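Local coordinates for protein lipopolysaccharide core heptose(I) kinase RfaP (PDB 6DFL) that phosphorylates the first heptose of the lipopolysaccharide core with ATP and Mg2+, also autophosphorylates on tyrosine, and binds acylated acyl carrier protein, at residues 117-123 with 169-174; 89-93 with 184-189; 160-166 with 206-210; 127-131 with 215-219. All coordinates share one frame. Numbering follows the deposited sequence.

Contact 1: 117-123 with 169-174; sequences LAPTVDL and FLLHTD
Two short strands, 120-122 and 169-172, run antiparallel with their axes 4.4 Å apart at closest and their directions at 141°. Pair Val121 with Leu171 as the hydrogen-bonded pair (CA-CA 5.3 Å), flanked by the non-hydrogen-bonded pairs Thr120-His172 (4.6 Å) and Asp122-Leu170 (4.3 Å).

The backbone ladder begins with Thr173 N to Pro119 O (2.9 Å), just after the cis peptide before Pro119. It continues with Val121 N to Leu171 O (2.9 Å) and Leu171 N to Val121 O (2.8 Å), and fades into a weak bond from Leu123 N to Phe169 O (3.1 Å). CA-H...O contacts join Thr120 CA to Leu171 O (3.2 Å) and Asp122 CA to Phe169 O (3.3 Å).

Among the side chains, Thr120 (chi1 p) turns its OG1 back to Leu117 O (3.1 Å), and Asp122 (chi1 p) is an N-cap whose OD1 takes Val125 N of helix 123-127.

Apolar packing lies on both faces. With Thr120, His172 and Asp122 sits Leu170, its CD1 4.0 Å from Leu117 CB; on the opposite face Val121 CG1 meets Leu171 CD2 (3.9 Å). Leu123 CD1 reaches Phe169 CB (3.8 Å), and Leu123 itself touches the bound acyl-phosphopantetheine.

In protein-kinase terms, this joins the end of the interlobe hinge to the first strand after the catalytic loop.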
loop_
_atom_site.group_PDB
_atom_site.type_symbol
_atom_site.label_atom_id
_atom_site.label_comp_id
_atom_site.label_asym_id
_atom_site.label_seq_id
_atom_site.Cartn_x
_atom_site.Cartn_y
_atom_site.Cartn_z
ATOM N N LEU A 117 -1.084 13.884 10.636
ATOM C CA LEU A 117 -0.047 13.813 9.626
ATOM C C LEU A 117 -0.390 14.814 8.535
ATOM O O LEU A 117 -1.424 14.682 7.866
ATOM C CB LEU A 117 0.057 12.401 9.063
ATOM C CG LEU A 117 0.428 11.392 10.138
ATOM C CD1 LEU A 117 -0.153 10.052 9.763
ATOM C CD2 LEU A 117 1.939 11.327 10.302
ATOM N N ALA A 118 0.462 15.820 8.371
ATOM C CA ALA A 118 0.135 16.918 7.472
ATOM C C ALA A 118 1.389 17.733 7.202
ATOM O O ALA A 118 2.224 17.896 8.097
ATOM C CB ALA A 118 -0.969 17.797 8.076
ATOM N N PRO A 119 1.565 18.262 5.987
ATOM C CA PRO A 119 0.609 18.102 4.886
ATOM C C PRO A 119 0.744 16.752 4.180
ATOM O O PRO A 119 1.853 16.292 3.921
ATOM C CB PRO A 119 0.978 19.251 3.946
ATOM C CG PRO A 119 2.450 19.433 4.162
ATOM C CD PRO A 119 2.700 19.127 5.618
ATOM N N THR A 120 -0.395 16.128 3.897
ATOM C CA THR A 120 -0.459 14.833 3.246
ATOM C C THR A 120 -1.581 14.842 2.225
ATOM O O THR A 120 -2.533 15.615 2.321
ATOM C CB THR A 120 -0.718 13.698 4.243
ATOM O OG1 THR A 120 -1.964 13.934 4.908
ATOM C CG2 THR A 120 0.383 13.618 5.287
ATOM N N VAL A 121 -1.462 13.966 1.241
ATOM C CA VAL A 121 -2.571 13.613 0.364
ATOM C C VAL A 121 -2.654 12.095 0.326
ATOM O O VAL A 121 -1.636 11.415 0.116
ATOM C CB VAL A 121 -2.403 14.185 -1.055
ATOM C CG1 VAL A 121 -1.051 13.787 -1.642
ATOM C CG2 VAL A 121 -3.531 13.710 -1.937
ATOM N N ASP A 122 -3.844 11.559 0.569
ATOM C CA ASP A 122 -4.002 10.120 0.523
ATOM C C ASP A 122 -3.934 9.654 -0.926
ATOM O O ASP A 122 -4.143 10.425 -1.868
ATOM C CB ASP A 122 -5.304 9.681 1.211
ATOM C CG ASP A 122 -6.530 9.800 0.329
ATOM O OD1 ASP A 122 -6.581 9.149 -0.740
ATOM O OD2 ASP A 122 -7.501 10.497 0.739
ATOM N N LEU A 123 -3.648 8.367 -1.095
ATOM C CA LEU A 123 -3.225 7.867 -2.394
ATOM C C LEU A 123 -4.388 7.686 -3.359
ATOM O O LEU A 123 -4.166 7.708 -4.579
ATOM C CB LEU A 123 -2.456 6.550 -2.216
ATOM C CG LEU A 123 -0.970 6.657 -1.835
ATOM C CD1 LEU A 123 -0.249 5.274 -1.852
ATOM C CD2 LEU A 123 -0.234 7.659 -2.718
ATOM N N PHE A 169 -3.355 5.231 2.968
ATOM C CA PHE A 169 -1.923 5.469 2.829
ATOM C C PHE A 169 -1.724 6.937 2.488
ATOM O O PHE A 169 -2.287 7.425 1.503
ATOM C CB PHE A 169 -1.315 4.561 1.758
ATOM C CG PHE A 169 -1.299 3.130 2.150
ATOM C CD1 PHE A 169 -0.162 2.576 2.752
ATOM C CD2 PHE A 169 -2.410 2.332 1.954
ATOM C CE1 PHE A 169 -0.147 1.275 3.142
ATOM C CE2 PHE A 169 -2.399 1.006 2.352
ATOM C CZ PHE A 169 -1.259 0.485 2.945
ATOM N N LEU A 170 -0.942 7.635 3.305
ATOM C CA LEU A 170 -0.714 9.058 3.127
ATOM C C LEU A 170 0.605 9.280 2.400
ATOM O O LEU A 170 1.660 8.783 2.823
ATOM C CB LEU A 170 -0.729 9.767 4.476
ATOM C CG LEU A 170 -2.119 9.738 5.139
ATOM C CD1 LEU A 170 -2.246 10.807 6.204
ATOM C CD2 LEU A 170 -3.241 9.853 4.103
ATOM N N LEU A 171 0.535 9.991 1.286
ATOM C CA LEU A 171 1.725 10.514 0.639
ATOM C C LEU A 171 2.062 11.862 1.262
ATOM O O LEU A 171 1.177 12.709 1.452
ATOM C CB LEU A 171 1.486 10.645 -0.860
ATOM C CG LEU A 171 2.554 11.399 -1.623
ATOM C CD1 LEU A 171 3.835 10.557 -1.782
ATOM C CD2 LEU A 171 1.982 11.765 -2.963
ATOM N N HIS A 172 3.329 12.064 1.601
ATOM C CA HIS A 172 3.721 13.255 2.345
ATOM C C HIS A 172 4.073 14.383 1.386
ATOM O O HIS A 172 4.962 14.233 0.547
ATOM C CB HIS A 172 4.882 12.944 3.278
ATOM C CG HIS A 172 4.452 12.272 4.541
ATOM N ND1 HIS A 172 4.025 12.975 5.646
ATOM C CD2 HIS A 172 4.343 10.961 4.863
ATOM C CE1 HIS A 172 3.692 12.128 6.602
ATOM N NE2 HIS A 172 3.880 10.900 6.154
ATOM N N THR A 173 3.375 15.516 1.522
ATOM C CA THR A 173 3.517 16.652 0.617
ATOM C C THR A 173 4.275 17.826 1.232
ATOM O O THR A 173 4.223 18.936 0.694
ATOM C CB THR A 173 2.145 17.134 0.146
ATOM O OG1 THR A 173 1.333 17.427 1.287
ATOM C CG2 THR A 173 1.476 16.069 -0.702
ATOM N N ASP A 174 4.968 17.618 2.354
ATOM C CA ASP A 174 5.821 18.672 2.894
ATOM C C ASP A 174 7.036 18.950 2.017
ATOM O O ASP A 174 7.735 19.942 2.247
ATOM C CB ASP A 174 6.271 18.314 4.311
ATOM C CG ASP A 174 6.692 16.849 4.445
ATOM O OD1 ASP A 174 7.629 16.404 3.730
ATOM O OD2 ASP A 174 6.079 16.144 5.283
#

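Contact 2: 89-93 with 184-189; sequences GVATM and LSVIDL
Start at Gly89, which closes helix 76-87 with a Schellman motif at phi 74°, psi 22°. Val90 (chi1 t) follows in extended backbone and lays CG1 4.0 Å from Val186 CG1, next to Met150 of helix 137-156. Ala91 supplies the main backbone link: its O accepts Val186 N at 3.0 Å and also receives a CA-H...O contact from Ser185 CA (3.3 Å), while its CB sits 3.3 Å from Leu184 O. This is the kinase αC-β4 loop, the part of the N-lobe that docks onto the C-lobe, here against the edge of strand 184-186, with end-to-end directions 67° apart. Thr92, at phi -154°, psi -169°, returns the favour through its side chain: chi1 t sends OG1 to donate to Val186 O at 2.8 Å, with OG1 also 3.5 Å from Leu189 CD1. Met93, a selenomethionine with chi1 m, reaches along the chain after the strand, its SE 4.1 Å from Ile187 CB and 3.9 Å from Asp188 N.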
loop_
_atom_site.group_PDB
_atom_site.type_symbol
_atom_site.label_atom_id
_atom_site.label_comp_id
_atom_site.label_asym_id
_atom_site.label_seq_id
_atom_site.Cartn_x
_atom_site.Cartn_y
_atom_site.Cartn_z
ATOM N N GLY A 89 9.420 -0.486 12.083
ATOM C CA GLY A 89 9.869 0.530 11.151
ATOM C C GLY A 89 8.892 0.906 10.051
ATOM O O GLY A 89 9.324 1.420 9.011
ATOM N N VAL A 90 7.590 0.664 10.242
ATOM C CA VAL A 90 6.568 0.994 9.256
ATOM C C VAL A 90 5.967 2.341 9.633
ATOM O O VAL A 90 5.410 2.503 10.729
ATOM C CB VAL A 90 5.479 -0.085 9.188
ATOM C CG1 VAL A 90 4.330 0.386 8.336
ATOM C CG2 VAL A 90 6.048 -1.351 8.642
ATOM N N ALA A 91 6.053 3.289 8.714
ATOM C CA ALA A 91 5.686 4.661 8.999
ATOM C C ALA A 91 4.168 4.797 9.199
ATOM O O ALA A 91 3.372 4.390 8.350
ATOM C CB ALA A 91 6.192 5.534 7.857
ATOM N N THR A 92 3.765 5.344 10.336
ATOM C CA THR A 92 2.351 5.399 10.667
ATOM C C THR A 92 2.116 6.574 11.604
ATOM O O THR A 92 2.994 7.424 11.797
ATOM C CB THR A 92 1.880 4.074 11.279
ATOM O OG1 THR A 92 0.462 4.109 11.469
ATOM C CG2 THR A 92 2.531 3.848 12.614
HETATM N N MSE A 93 0.912 6.620 12.173
HETATM C CA MSE A 93 0.553 7.652 13.115
HETATM C C MSE A 93 1.400 7.526 14.351
HETATM O O MSE A 93 1.926 6.460 14.653
HETATM C CB MSE A 93 -0.925 7.569 13.502
HETATM C CG MSE A 93 -1.893 7.912 12.393
HETATM SE SE MSE A 93 -3.445 6.775 12.573
HETATM C CE MSE A 93 -4.858 8.180 12.500
ATOM N N LEU A 184 5.602 7.506 2.527
ATOM C CA LEU A 184 4.238 7.129 2.822
ATOM C C LEU A 184 4.069 6.946 4.325
ATOM O O LEU A 184 5.040 6.759 5.058
ATOM C CB LEU A 184 3.856 5.848 2.079
ATOM C CG LEU A 184 3.880 5.963 0.555
ATOM C CD1 LEU A 184 3.378 4.699 -0.098
ATOM C CD2 LEU A 184 3.071 7.167 0.073
ATOM N N SER A 185 2.819 7.075 4.785
ATOM C CA SER A 185 2.412 6.620 6.104
ATOM C C SER A 185 1.098 5.871 5.962
ATOM O O SER A 185 0.209 6.300 5.214
ATOM C CB SER A 185 2.240 7.775 7.083
ATOM O OG SER A 185 3.426 8.521 7.191
ATOM N N VAL A 186 0.985 4.754 6.649
ATOM C CA VAL A 186 -0.288 4.050 6.723
ATOM C C VAL A 186 -1.075 4.610 7.904
ATOM O O VAL A 186 -0.515 4.872 8.975
ATOM C CB VAL A 186 -0.077 2.532 6.857
ATOM C CG1 VAL A 186 0.821 2.207 8.067
ATOM C CG2 VAL A 186 -1.437 1.805 6.952
ATOM N N ILE A 187 -2.373 4.818 7.705
ATOM C CA ILE A 187 -3.195 5.341 8.788
ATOM C C ILE A 187 -4.396 4.439 8.959
ATOM O O ILE A 187 -4.449 3.350 8.375
ATOM C CB ILE A 187 -3.638 6.787 8.519
ATOM C CG1 ILE A 187 -4.526 6.818 7.271
ATOM C CG2 ILE A 187 -2.429 7.697 8.369
ATOM C CD1 ILE A 187 -5.393 8.054 7.139
ATOM N N ASP A 188 -5.384 4.937 9.711
ATOM C CA ASP A 188 -6.570 4.250 10.192
ATOM C C ASP A 188 -6.359 2.800 10.554
ATOM O O ASP A 188 -6.615 1.912 9.734
ATOM C CB ASP A 188 -7.701 4.272 9.185
ATOM C CG ASP A 188 -8.914 3.535 9.720
ATOM O OD1 ASP A 188 -9.238 3.743 10.910
ATOM O OD2 ASP A 188 -9.512 2.720 8.997
ATOM N N LEU A 189 -5.959 2.537 11.790
ATOM C CA LEU A 189 -5.760 1.169 12.235
ATOM C C LEU A 189 -6.810 0.770 13.266
ATOM O O LEU A 189 -6.563 -0.102 14.104
ATOM C CB LEU A 189 -4.336 1.024 12.767
ATOM C CG LEU A 189 -3.317 1.285 11.650
ATOM C CD1 LEU A 189 -1.980 1.733 12.166
ATOM C CD2 LEU A 189 -3.145 0.035 10.831
#

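Contact 3: 160-166 with 206-210; sequences NHRDCYI and DLAAL
One carboxylate grips two successive backbone amides, and very tightly: Asp206 OD2 accepts His161 N at only 2.5 Å, and Asp206 OD1 accepts Arg162 N at 2.8 Å. Asp206 uses chi1 m to reach out from helix 200-212, the αF helix of kinases, and its OD2 has a further partner in His155 NE2. Such a clamp, an αF aspartate holding the backbone of the His-Arg-Asp catalytic loop, is a hallmark of the protein-kinase fold. Arg162 takes positive phi (87°, psi -21°), and the loop then turns Asp163, the catalytic residue by similarity, away from helix 200-212. Cys164 centres an inverse gamma turn closed by a weak bond from Tyr165 N to Asp163 O (3.1 Å). Cys164 CB packs 3.6 Å from Asp206 O, and Cys164 SG lies 4.2 Å from Leu210 CB. Tyr165 sets the edge of its ring on Ala209, CE1 to CB 3.7 Å, and its OH bonds weakly to Asp163 OD1 (2.8 Å), which also pairs with Arg191. Ile166 (chi1 p) brings CG2 to 3.8 Å from Leu210 CD1 (chi1 t), and both residues touch the acyl ligand. Helix 137-156 flanks the junction through Val147, Val151 and Met154, and helix 221-232 backs Leu207 and Leu210 with Phe227.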
loop_
_atom_site.group_PDB
_atom_site.type_symbol
_atom_site.label_atom_id
_atom_site.label_comp_id
_atom_site.label_asym_id
_atom_site.label_seq_id
_atom_site.Cartn_x
_atom_site.Cartn_y
_atom_site.Cartn_z
ATOM N N ASN A 160 -2.372 -7.180 10.641
ATOM C CA ASN A 160 -3.226 -7.072 9.470
ATOM C C ASN A 160 -4.155 -5.864 9.628
ATOM O O ASN A 160 -4.688 -5.593 10.712
ATOM C CB ASN A 160 -4.024 -8.359 9.210
ATOM C CG ASN A 160 -4.992 -8.687 10.317
ATOM O OD1 ASN A 160 -4.574 -9.111 11.386
ATOM N ND2 ASN A 160 -6.309 -8.505 10.064
ATOM N N HIS A 161 -4.327 -5.127 8.538
ATOM C CA HIS A 161 -4.944 -3.817 8.632
ATOM C C HIS A 161 -6.430 -3.919 8.913
ATOM O O HIS A 161 -6.909 -3.343 9.887
ATOM C CB HIS A 161 -4.719 -3.031 7.355
ATOM C CG HIS A 161 -4.949 -1.577 7.526
ATOM N ND1 HIS A 161 -3.976 -0.635 7.276
ATOM C CD2 HIS A 161 -6.032 -0.900 7.972
ATOM C CE1 HIS A 161 -4.465 0.566 7.533
ATOM N NE2 HIS A 161 -5.705 0.433 7.965
ATOM N N ARG A 162 -7.153 -4.642 8.057
ATOM C CA ARG A 162 -8.599 -4.864 8.069
ATOM C C ARG A 162 -9.332 -3.769 7.313
ATOM O O ARG A 162 -10.443 -3.985 6.837
ATOM C CB ARG A 162 -9.159 -4.994 9.473
ATOM C CG ARG A 162 -8.869 -6.318 10.076
ATOM C CD ARG A 162 -9.876 -6.656 11.110
ATOM N NE ARG A 162 -11.079 -7.224 10.501
ATOM C CZ ARG A 162 -12.106 -7.697 11.197
ATOM N NH1 ARG A 162 -12.067 -7.659 12.522
ATOM N NH2 ARG A 162 -13.143 -8.229 10.570
ATOM N N ASP A 163 -8.700 -2.616 7.147
ATOM C CA ASP A 163 -9.147 -1.576 6.236
ATOM C C ASP A 163 -8.003 -1.118 5.346
ATOM O O ASP A 163 -7.652 0.066 5.283
ATOM C CB ASP A 163 -9.731 -0.435 7.050
ATOM C CG ASP A 163 -10.982 -0.856 7.771
ATOM O OD1 ASP A 163 -11.943 -1.240 7.079
ATOM O OD2 ASP A 163 -10.986 -0.851 9.010
ATOM N N CYS A 164 -7.407 -2.080 4.635
ATOM C CA CYS A 164 -6.227 -1.850 3.813
ATOM C C CYS A 164 -6.661 -1.341 2.444
ATOM O O CYS A 164 -6.904 -2.105 1.511
ATOM C CB CYS A 164 -5.417 -3.130 3.705
ATOM S SG CYS A 164 -3.747 -2.801 3.293
ATOM N N TYR A 165 -6.813 -0.027 2.337
ATOM C CA TYR A 165 -7.197 0.605 1.088
ATOM C C TYR A 165 -6.183 1.680 0.776
ATOM O O TYR A 165 -5.525 2.213 1.676
ATOM C CB TYR A 165 -8.590 1.255 1.147
ATOM C CG TYR A 165 -9.570 0.521 1.996
ATOM C CD1 TYR A 165 -9.898 -0.799 1.727
ATOM C CD2 TYR A 165 -10.215 1.161 3.065
ATOM C CE1 TYR A 165 -10.829 -1.485 2.517
ATOM C CE2 TYR A 165 -11.160 0.490 3.857
ATOM C CZ TYR A 165 -11.459 -0.830 3.573
ATOM O OH TYR A 165 -12.362 -1.509 4.349
ATOM N N ILE A 166 -6.105 2.044 -0.504
ATOM C CA ILE A 166 -5.163 3.093 -0.866
ATOM C C ILE A 166 -5.481 4.397 -0.152
ATOM O O ILE A 166 -4.574 5.180 0.133
ATOM C CB ILE A 166 -5.074 3.260 -2.396
ATOM C CG1 ILE A 166 -6.444 3.427 -3.043
ATOM C CG2 ILE A 166 -4.369 2.043 -2.993
ATOM C CD1 ILE A 166 -6.379 3.749 -4.525
ATOM N N ASP A 206 -6.607 -8.309 3.622
ATOM C CA ASP A 206 -5.956 -7.020 3.372
ATOM C C ASP A 206 -5.571 -6.874 1.906
ATOM O O ASP A 206 -5.780 -5.813 1.301
ATOM C CB ASP A 206 -4.693 -6.880 4.213
ATOM C CG ASP A 206 -4.944 -6.446 5.637
ATOM O OD1 ASP A 206 -6.110 -6.377 6.106
ATOM O OD2 ASP A 206 -3.917 -6.186 6.308
ATOM N N LEU A 207 -4.923 -7.909 1.347
ATOM C CA LEU A 207 -4.491 -7.867 -0.044
ATOM C C LEU A 207 -5.672 -7.734 -0.983
ATOM O O LEU A 207 -5.604 -7.013 -1.981
ATOM C CB LEU A 207 -3.710 -9.129 -0.407
ATOM C CG LEU A 207 -2.319 -9.405 0.159
ATOM C CD1 LEU A 207 -1.875 -10.762 -0.348
ATOM C CD2 LEU A 207 -1.365 -8.305 -0.241
ATOM N N ALA A 208 -6.745 -8.468 -0.712
ATOM C CA ALA A 208 -7.974 -8.306 -1.475
ATOM C C ALA A 208 -8.459 -6.867 -1.413
ATOM O O ALA A 208 -8.685 -6.221 -2.441
ATOM C CB ALA A 208 -9.037 -9.263 -0.941
ATOM N N ALA A 209 -8.602 -6.334 -0.202
ATOM C CA ALA A 209 -9.141 -4.987 -0.057
ATOM C C ALA A 209 -8.224 -3.963 -0.715
ATOM O O ALA A 209 -8.695 -3.058 -1.415
ATOM C CB ALA A 209 -9.355 -4.671 1.419
ATOM N N LEU A 210 -6.903 -4.100 -0.538
ATOM C CA LEU A 210 -6.017 -3.139 -1.178
ATOM C C LEU A 210 -6.216 -3.145 -2.683
ATOM O O LEU A 210 -6.317 -2.083 -3.310
ATOM C CB LEU A 210 -4.574 -3.427 -0.814
ATOM C CG LEU A 210 -3.680 -2.345 -1.387
ATOM C CD1 LEU A 210 -4.030 -0.998 -0.820
ATOM C CD2 LEU A 210 -2.217 -2.682 -1.117
#

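Contact 4: 127-131 with 215-219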
loop_
_atom_site.group_PDB
_atom_site.type_symbol
_atom_site.label_atom_id
_atom_site.label_comp_id
_atom_site.label_asym_id
_atom_site.label_seq_id
_atom_site.Cartn_x
_atom_site.Cartn_y
_atom_site.Cartn_z
ATOM N N SER A 127 -4.241 9.448 -6.876
ATOM C CA SER A 127 -4.389 8.693 -8.114
ATOM C C SER A 127 -5.785 8.810 -8.720
ATOM O O SER A 127 -6.056 8.168 -9.741
ATOM C CB SER A 127 -4.049 7.221 -7.875
ATOM O OG SER A 127 -4.946 6.635 -6.948
ATOM N N GLN A 128 -6.667 9.605 -8.100
ATOM C CA GLN A 128 -8.017 9.923 -8.566
ATOM C C GLN A 128 -8.213 9.798 -10.071
ATOM O O GLN A 128 -9.159 9.140 -10.516
ATOM C CB GLN A 128 -8.371 11.347 -8.150
ATOM C CG GLN A 128 -9.610 11.485 -7.309
ATOM C CD GLN A 128 -9.747 12.893 -6.762
ATOM O OE1 GLN A 128 -8.800 13.691 -6.848
ATOM N NE2 GLN A 128 -10.920 13.215 -6.202
ATOM N N ASP A 129 -7.333 10.428 -10.856
ATOM C CA ASP A 129 -7.510 10.574 -12.298
ATOM C C ASP A 129 -6.260 10.168 -13.056
ATOM O O ASP A 129 -5.891 10.788 -14.055
ATOM C CB ASP A 129 -7.906 12.007 -12.656
ATOM C CG ASP A 129 -7.201 13.043 -11.788
ATOM O OD1 ASP A 129 -5.943 12.982 -11.704
ATOM O OD2 ASP A 129 -7.911 13.909 -11.202
ATOM N N TRP A 130 -5.591 9.111 -12.590
ATOM C CA TRP A 130 -4.482 8.532 -13.347
ATOM C C TRP A 130 -4.954 7.919 -14.655
ATOM O O TRP A 130 -4.184 7.855 -15.621
ATOM C CB TRP A 130 -3.766 7.468 -12.518
ATOM C CG TRP A 130 -2.807 8.023 -11.538
ATOM C CD1 TRP A 130 -2.607 9.340 -11.238
ATOM C CD2 TRP A 130 -1.913 7.281 -10.715
ATOM N NE1 TRP A 130 -1.641 9.463 -10.267
ATOM C CE2 TRP A 130 -1.190 8.210 -9.937
ATOM C CE3 TRP A 130 -1.648 5.916 -10.559
ATOM C CZ2 TRP A 130 -0.217 7.817 -9.017
ATOM C CZ3 TRP A 130 -0.696 5.527 -9.643
ATOM C CH2 TRP A 130 0.010 6.476 -8.879
ATOM N N ARG A 131 -6.200 7.445 -14.698
ATOM C CA ARG A 131 -6.733 6.892 -15.934
ATOM C C ARG A 131 -6.659 7.908 -17.064
ATOM O O ARG A 131 -6.325 7.554 -18.201
ATOM C CB ARG A 131 -8.168 6.423 -15.713
ATOM C CG ARG A 131 -8.283 5.090 -14.998
ATOM C CD ARG A 131 -8.628 3.990 -15.978
ATOM N NE ARG A 131 -9.938 4.212 -16.584
ATOM C CZ ARG A 131 -10.394 3.554 -17.646
ATOM N NH1 ARG A 131 -9.643 2.624 -18.235
ATOM N NH2 ARG A 131 -11.600 3.831 -18.126
ATOM N N LEU A 215 -8.749 -0.566 -8.403
ATOM C CA LEU A 215 -9.163 -1.037 -9.722
ATOM C C LEU A 215 -9.317 0.065 -10.760
ATOM O O LEU A 215 -9.475 -0.252 -11.946
ATOM C CB LEU A 215 -10.483 -1.790 -9.619
ATOM C CG LEU A 215 -10.417 -2.969 -8.662
ATOM C CD1 LEU A 215 -11.756 -3.659 -8.589
ATOM C CD2 LEU A 215 -9.276 -3.950 -9.080
ATOM N N ASP A 216 -9.244 1.334 -10.371
ATOM C CA ASP A 216 -9.641 2.423 -11.250
ATOM C C ASP A 216 -8.513 3.420 -11.487
ATOM O O ASP A 216 -8.768 4.575 -11.829
ATOM C CB ASP A 216 -10.876 3.123 -10.664
ATOM C CG ASP A 216 -11.534 4.054 -11.645
ATOM O OD1 ASP A 216 -11.939 3.578 -12.729
ATOM O OD2 ASP A 216 -11.630 5.260 -11.331
ATOM N N ILE A 217 -7.263 3.012 -11.320
ATOM C CA ILE A 217 -6.160 3.939 -11.480
ATOM C C ILE A 217 -5.241 3.534 -12.626
ATOM O O ILE A 217 -4.142 4.087 -12.761
ATOM C CB ILE A 217 -5.381 4.098 -10.169
ATOM C CG1 ILE A 217 -4.717 2.766 -9.782
ATOM C CG2 ILE A 217 -6.292 4.609 -9.060
ATOM C CD1 ILE A 217 -3.991 2.833 -8.481
ATOM N N GLY A 218 -5.669 2.601 -13.469
ATOM C CA GLY A 218 -4.858 2.238 -14.617
ATOM C C GLY A 218 -3.653 1.378 -14.292
ATOM O O GLY A 218 -2.577 1.573 -14.872
ATOM N N LEU A 219 -3.798 0.430 -13.375
ATOM C CA LEU A 219 -2.723 -0.519 -13.125
ATOM C C LEU A 219 -2.691 -1.526 -14.259
ATOM O O LEU A 219 -3.666 -2.257 -14.476
ATOM C CB LEU A 219 -2.912 -1.231 -11.789
ATOM C CG LEU A 219 -2.936 -0.363 -10.523
ATOM C CD1 LEU A 219 -3.122 -1.189 -9.274
ATOM C CD2 LEU A 219 -1.719 0.506 -10.393
#
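Here two loops of the helical C-lobe of the kinase fold meet beside the hydrophobic channel that takes the acyl chain: residues 127-131 precede helix 137-156, and the loop 215-219 precedes helix 221-232. They meet mainly by packing, without a hydrogen bond or salt bridge between them, and with CA atoms 5.2 Å apart for both Trp130-Ile217 and Arg131-Gly218. Ile217 is the hub. Its chi1 p turns CG2 to 3.2 Å from Ser127 OG, and it also touches the bound ligand, so one residue serves both the loop junction and the channel. Ser127 (chi1 p) hydrogen-bonds through OG to Leu123 O, four residues back. Trp130 adopts chi1 m with chi2 near 6°, which brings the indole alongside Ile217, CE3 to CB 4.2 Å, while its CB lies 3.4 Å from Ile217 O; Leu143 of helix 137-156 and Pro135 also touch the Trp130 side chain. Gly218 has positive phi (75°) and gives its O to Lys140 NZ. Towards solvent, chi1 m sets Arg131 CG 3.2 Å from Asp216 O; beyond it, chi2 of -104°, between wells, and chi3 m leave Arg131 NE 4.4 Å from Asp216 OD1, beyond a salt bridge, with the oxygen well out of the guanidinium plane.

Contacts 2 and 3 are the buried ones, close to the chain centre; contact 1 is partly buried, and contact 4 lies farthest out, with the charged residues Arg131 and Asp216 exposed. Contacts 1 and 2 share one three-stranded sheet: strand 169-172 is its middle and 184-186 an edge, joined by Leu170 N to Ser185 O at 2.6 Å. His161 of contact 3 reaches contact 2 through NE2 to Asp188 O (2.5 Å), tying the catalytic loop to the chain after the sheet. Chemistry shifts accordingly: a backbone ladder in 1, mixed backbone and hydroxyl bonds in 2, a carboxylate clamp in 3, packing with two loosely facing charges in 4. Contacts 1, 3 and 4 all contribute residues touching the acyl ligand.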